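Long-range contact in glutathione S-transferase, N-terminal domain protein (Pseudomonas putida, PDB 4NAX), which binds oxidized glutathione disulfide, one molecule per subunit, and is probably a transferase of the glutathione S-transferase superfamily: residues 103-107 against 177-183. Residues are numbered along the deposited sequence; the frame is centred on the assembly and turned at random. Where two conformers were deposited one is given.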
ATOM      1  N   GLN A 103       2.746 -19.964   3.763  1.00 14.97           N
ATOM      2  CA  GLN A 103       3.987 -19.527   4.400  1.00 15.50           C
ATOM      3  C   GLN A 103       4.036 -18.006   4.505  1.00 15.43           C
ATOM      4  O   GLN A 103       3.542 -17.297   3.629  1.00 16.66           O
ATOM      5  CB  GLN A 103       5.180 -19.985   3.553  1.00 16.10           C
ATOM      6  CG  GLN A 103       5.325 -21.499   3.428  1.00 18.26           C
ATOM      7  CD  GLN A 103       6.550 -21.880   2.620  1.00 20.87           C
ATOM      8  OE1 GLN A 103       7.654 -21.438   2.916  1.00 22.62           O
ATOM      9  NE2 GLN A 103       6.364 -22.693   1.592  1.00 22.62           N
ATOM     10  N   LEU A 104       4.662 -17.523   5.570  1.00 14.56           N
ATOM     11  CA  LEU A 104       5.054 -16.123   5.731  1.00 14.21           C
ATOM     12  C   LEU A 104       3.897 -15.166   5.938  1.00 14.22           C
ATOM     13  O   LEU A 104       4.036 -13.946   5.798  1.00 14.76           O
ATOM     14  CB  LEU A 104       5.996 -15.683   4.606  1.00 14.90           C
ATOM     15  CG  LEU A 104       7.298 -16.501   4.570  1.00 16.62           C
ATOM     16  CD1 LEU A 104       8.080 -16.218   3.314  1.00 19.63           C
ATOM     17  CD2 LEU A 104       8.200 -16.221   5.752  1.00 26.49           C
ATOM     18  N   LEU A 105       2.774 -15.716   6.363  1.00 14.00           N
ATOM     19  CA  LEU A 105       1.647 -14.922   6.848  1.00 14.19           C
ATOM     20  C   LEU A 105       0.919 -15.837   7.822  1.00 15.26           C
ATOM     21  O   LEU A 105       0.398 -16.873   7.432  1.00 16.52           O
ATOM     22  CB  LEU A 105       0.722 -14.481   5.719  1.00 14.81           C
ATOM     23  CG  LEU A 105      -0.518 -13.662   6.092  1.00 14.61           C
ATOM     24  CD1 LEU A 105      -0.167 -12.413   6.893  1.00 14.55           C
ATOM     25  CD2 LEU A 105      -1.321 -13.291   4.842  1.00 15.75           C
ATOM     26  N   SER A 106       0.911 -15.465   9.094  1.00 15.05           N
ATOM     27  CA  SER A 106       0.397 -16.332  10.143  1.00 15.15           C
ATOM     28  C   SER A 106      -1.023 -16.760   9.894  1.00 15.20           C
ATOM     29  O   SER A 106      -1.837 -15.974   9.433  1.00 16.74           O
ATOM     30  CB  SER A 106       0.428 -15.599  11.476  1.00 16.84           C
ATOM     31  OG  SER A 106       0.037 -16.450  12.543  1.00 17.67           O
ATOM     32  N   GLN A 107      -1.305 -18.002  10.278  1.00 17.24           N
ATOM     33  CA  GLN A 107      -2.662 -18.533  10.302  1.00 19.46           C
ATOM     34  C   GLN A 107      -3.421 -18.094  11.560  1.00 17.03           C
ATOM     35  O   GLN A 107      -4.647 -18.223  11.615  1.00 20.00           O
ATOM     36  CB  GLN A 107      -2.693 -20.069  10.243  1.00 29.00           C
ATOM     37  CG  GLN A 107      -1.686 -20.741   9.310  1.00 44.62           C
ATOM     38  CD  GLN A 107      -2.213 -20.983   7.911  1.00 82.88           C
ATOM     39  OE1 GLN A 107      -3.390 -21.293   7.723  1.00101.02           O
ATOM     40  NE2 GLN A 107      -1.337 -20.845   6.913  1.00 62.94           N
ATOM     41  N   GLU A 177       6.465 -14.043  13.780  1.00 17.08           N
ATOM     42  CA  GLU A 177       7.314 -14.820  12.885  0.50 16.51           C
ATOM     43  C   GLU A 177       7.711 -13.972  11.685  1.00 15.66           C
ATOM     44  O   GLU A 177       6.966 -13.071  11.268  1.00 15.64           O
ATOM     45  CB  GLU A 177       6.593 -16.078  12.383  0.50 20.06           C
ATOM     46  CG  GLU A 177       6.333 -17.138  13.443  0.50 20.98           C
ATOM     47  CD  GLU A 177       5.136 -16.812  14.317  0.50 34.27           C
ATOM     48  OE1 GLU A 177       5.277 -16.887  15.553  0.50 28.06           O
ATOM     49  OE2 GLU A 177       4.064 -16.468  13.775  0.50 60.48           O
ATOM     50  N   TYR A 178       8.883 -14.266  11.126  1.00 15.69           N
ATOM     51  CA  TYR A 178       9.306 -13.707   9.850  1.00 15.39           C
ATOM     52  C   TYR A 178       8.150 -13.790   8.864  1.00 14.00           C
ATOM     53  O   TYR A 178       7.462 -14.808   8.774  1.00 14.79           O
ATOM     54  CB  TYR A 178      10.509 -14.489   9.333  1.00 15.69           C
ATOM     55  CG  TYR A 178      11.060 -14.066   7.978  1.00 15.24           C
ATOM     56  CD1 TYR A 178      11.559 -12.794   7.774  1.00 15.77           C
ATOM     57  CD2 TYR A 178      11.123 -14.972   6.926  1.00 16.02           C
ATOM     58  CE1 TYR A 178      12.118 -12.425   6.560  1.00 15.43           C
ATOM     59  CE2 TYR A 178      11.671 -14.623   5.712  1.00 15.31           C
ATOM     60  CZ  TYR A 178      12.169 -13.343   5.520  1.00 15.13           C
ATOM     61  OH  TYR A 178      12.748 -12.977   4.319  1.00 15.56           O
ATOM     62  N   SER A 179       7.906 -12.710   8.133  1.00 14.04           N
ATOM     63  CA  SER A 179       6.695 -12.634   7.320  1.00 12.77           C
ATOM     64  C   SER A 179       6.880 -11.758   6.102  1.00 12.36           C
ATOM     65  O   SER A 179       7.914 -11.093   5.912  1.00 12.96           O
ATOM     66  CB  SER A 179       5.557 -12.036   8.151  1.00 14.06           C
ATOM     67  OG  SER A 179       5.699 -10.618   8.288  1.00 13.89           O
ATOM     68  N   ILE A 180       5.825 -11.732   5.287  1.00 12.39           N
ATOM     69  CA  ILE A 180       5.766 -10.821   4.155  1.00 12.43           C
ATOM     70  C   ILE A 180       5.944  -9.350   4.536  1.00 11.92           C
ATOM     71  O   ILE A 180       6.341  -8.551   3.675  1.00 12.87           O
ATOM     72  CB  ILE A 180       4.477 -11.010   3.318  1.00 11.89           C
ATOM     73  CG1 ILE A 180       3.197 -10.784   4.128  1.00 12.90           C
ATOM     74  CG2 ILE A 180       4.510 -12.371   2.640  1.00 13.85           C
ATOM     75  CD1 ILE A 180       1.931 -10.891   3.286  1.00 13.78           C
ATOM     76  N   ALA A 181       5.636  -8.957   5.777  1.00 11.94           N
ATOM     77  CA  ALA A 181       5.899  -7.564   6.176  1.00 12.29           C
ATOM     78  C   ALA A 181       7.403  -7.268   6.166  1.00 12.34           C
ATOM     79  O   ALA A 181       7.823  -6.179   5.762  1.00 12.97           O
ATOM     80  CB  ALA A 181       5.303  -7.251   7.544  1.00 13.42           C
ATOM     81  N   ASP A 182       8.218  -8.201   6.650  1.00 12.40           N
ATOM     82  CA  ASP A 182       9.673  -8.022   6.615  1.00 12.69           C
ATOM     83  C   ASP A 182      10.187  -7.970   5.187  1.00 11.89           C
ATOM     84  O   ASP A 182      11.029  -7.142   4.839  1.00 12.56           O
ATOM     85  CB  ASP A 182      10.379  -9.120   7.385  1.00 13.53           C
ATOM     86  CG  ASP A 182       9.825  -9.278   8.781  1.00 14.03           C
ATOM     87  OD1 ASP A 182       9.962  -8.341   9.588  1.00 15.05           O
ATOM     88  OD2 ASP A 182       9.233 -10.326   9.065  1.00 14.74           O
ATOM     89  N   ILE A 183       9.671  -8.879   4.367  1.00 12.27           N
ATOM     90  CA  ILE A 183      10.079  -8.951   2.970  1.00 12.26           C
ATOM     91  C   ILE A 183       9.721  -7.653   2.230  1.00 11.76           C
ATOM     92  O   ILE A 183      10.466  -7.198   1.356  1.00 12.35           O
ATOM     93  CB  ILE A 183       9.481 -10.203   2.301  1.00 12.59           C
ATOM     94  CG1 ILE A 183      10.118 -11.453   2.936  1.00 13.45           C
ATOM     95  CG2 ILE A 183       9.703 -10.187   0.791  1.00 13.58           C
ATOM     96  CD1 ILE A 183       9.429 -12.746   2.563  1.00 15.58           C
TER
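The connection between helices 90-101 and 109-137, which links the thioredoxin-like domain to the helical domain of this glutathione transferase, packs on the start of helix 180-193. Leu104 dominates the contact. Its phi and psi of 70° and 21° put the backbone in the left-handed region, and its carbonyl O accepts a hydrogen bond from Ile180 N at 2.9 Å, nearly straight at 162°. With chi1 m and chi2 t, its side chain spreads over the helix start: CD2 lies 3.4 Å from Tyr178 CD2, oblique to the ring, and CD1 lies 3.8 Å from Ile183 CD1. Ile180, with chi1 p, brings CG2 to 4.1 Å from Leu104 CB and CD1 to 4.3 Å from Leu105 CD2. Met37 of helix 31-41 touches both Leu104 and Ile180, while Tyr178 OH hydrogen-bonds Glu40, so the thioredoxin-like domain also borders this cluster.

The helix start is a capping box, the N-capping box familiar in the glutathione transferase fold. Ser179, its chi1 p, accepts from Ala181 N at OG (3.0 Å), and Asp182, chi1 m, returns OD2 to Ser179 N (2.9 Å); Asp182 OD1 takes Met174 N. Side chains thus serve the amides of Ser179 and Ala181, whereas that of Ile180 is satisfied by Leu104 O. The chemistry implies an apolar seam fixed by one backbone bond, which ties the interdomain connection to a capped helix end.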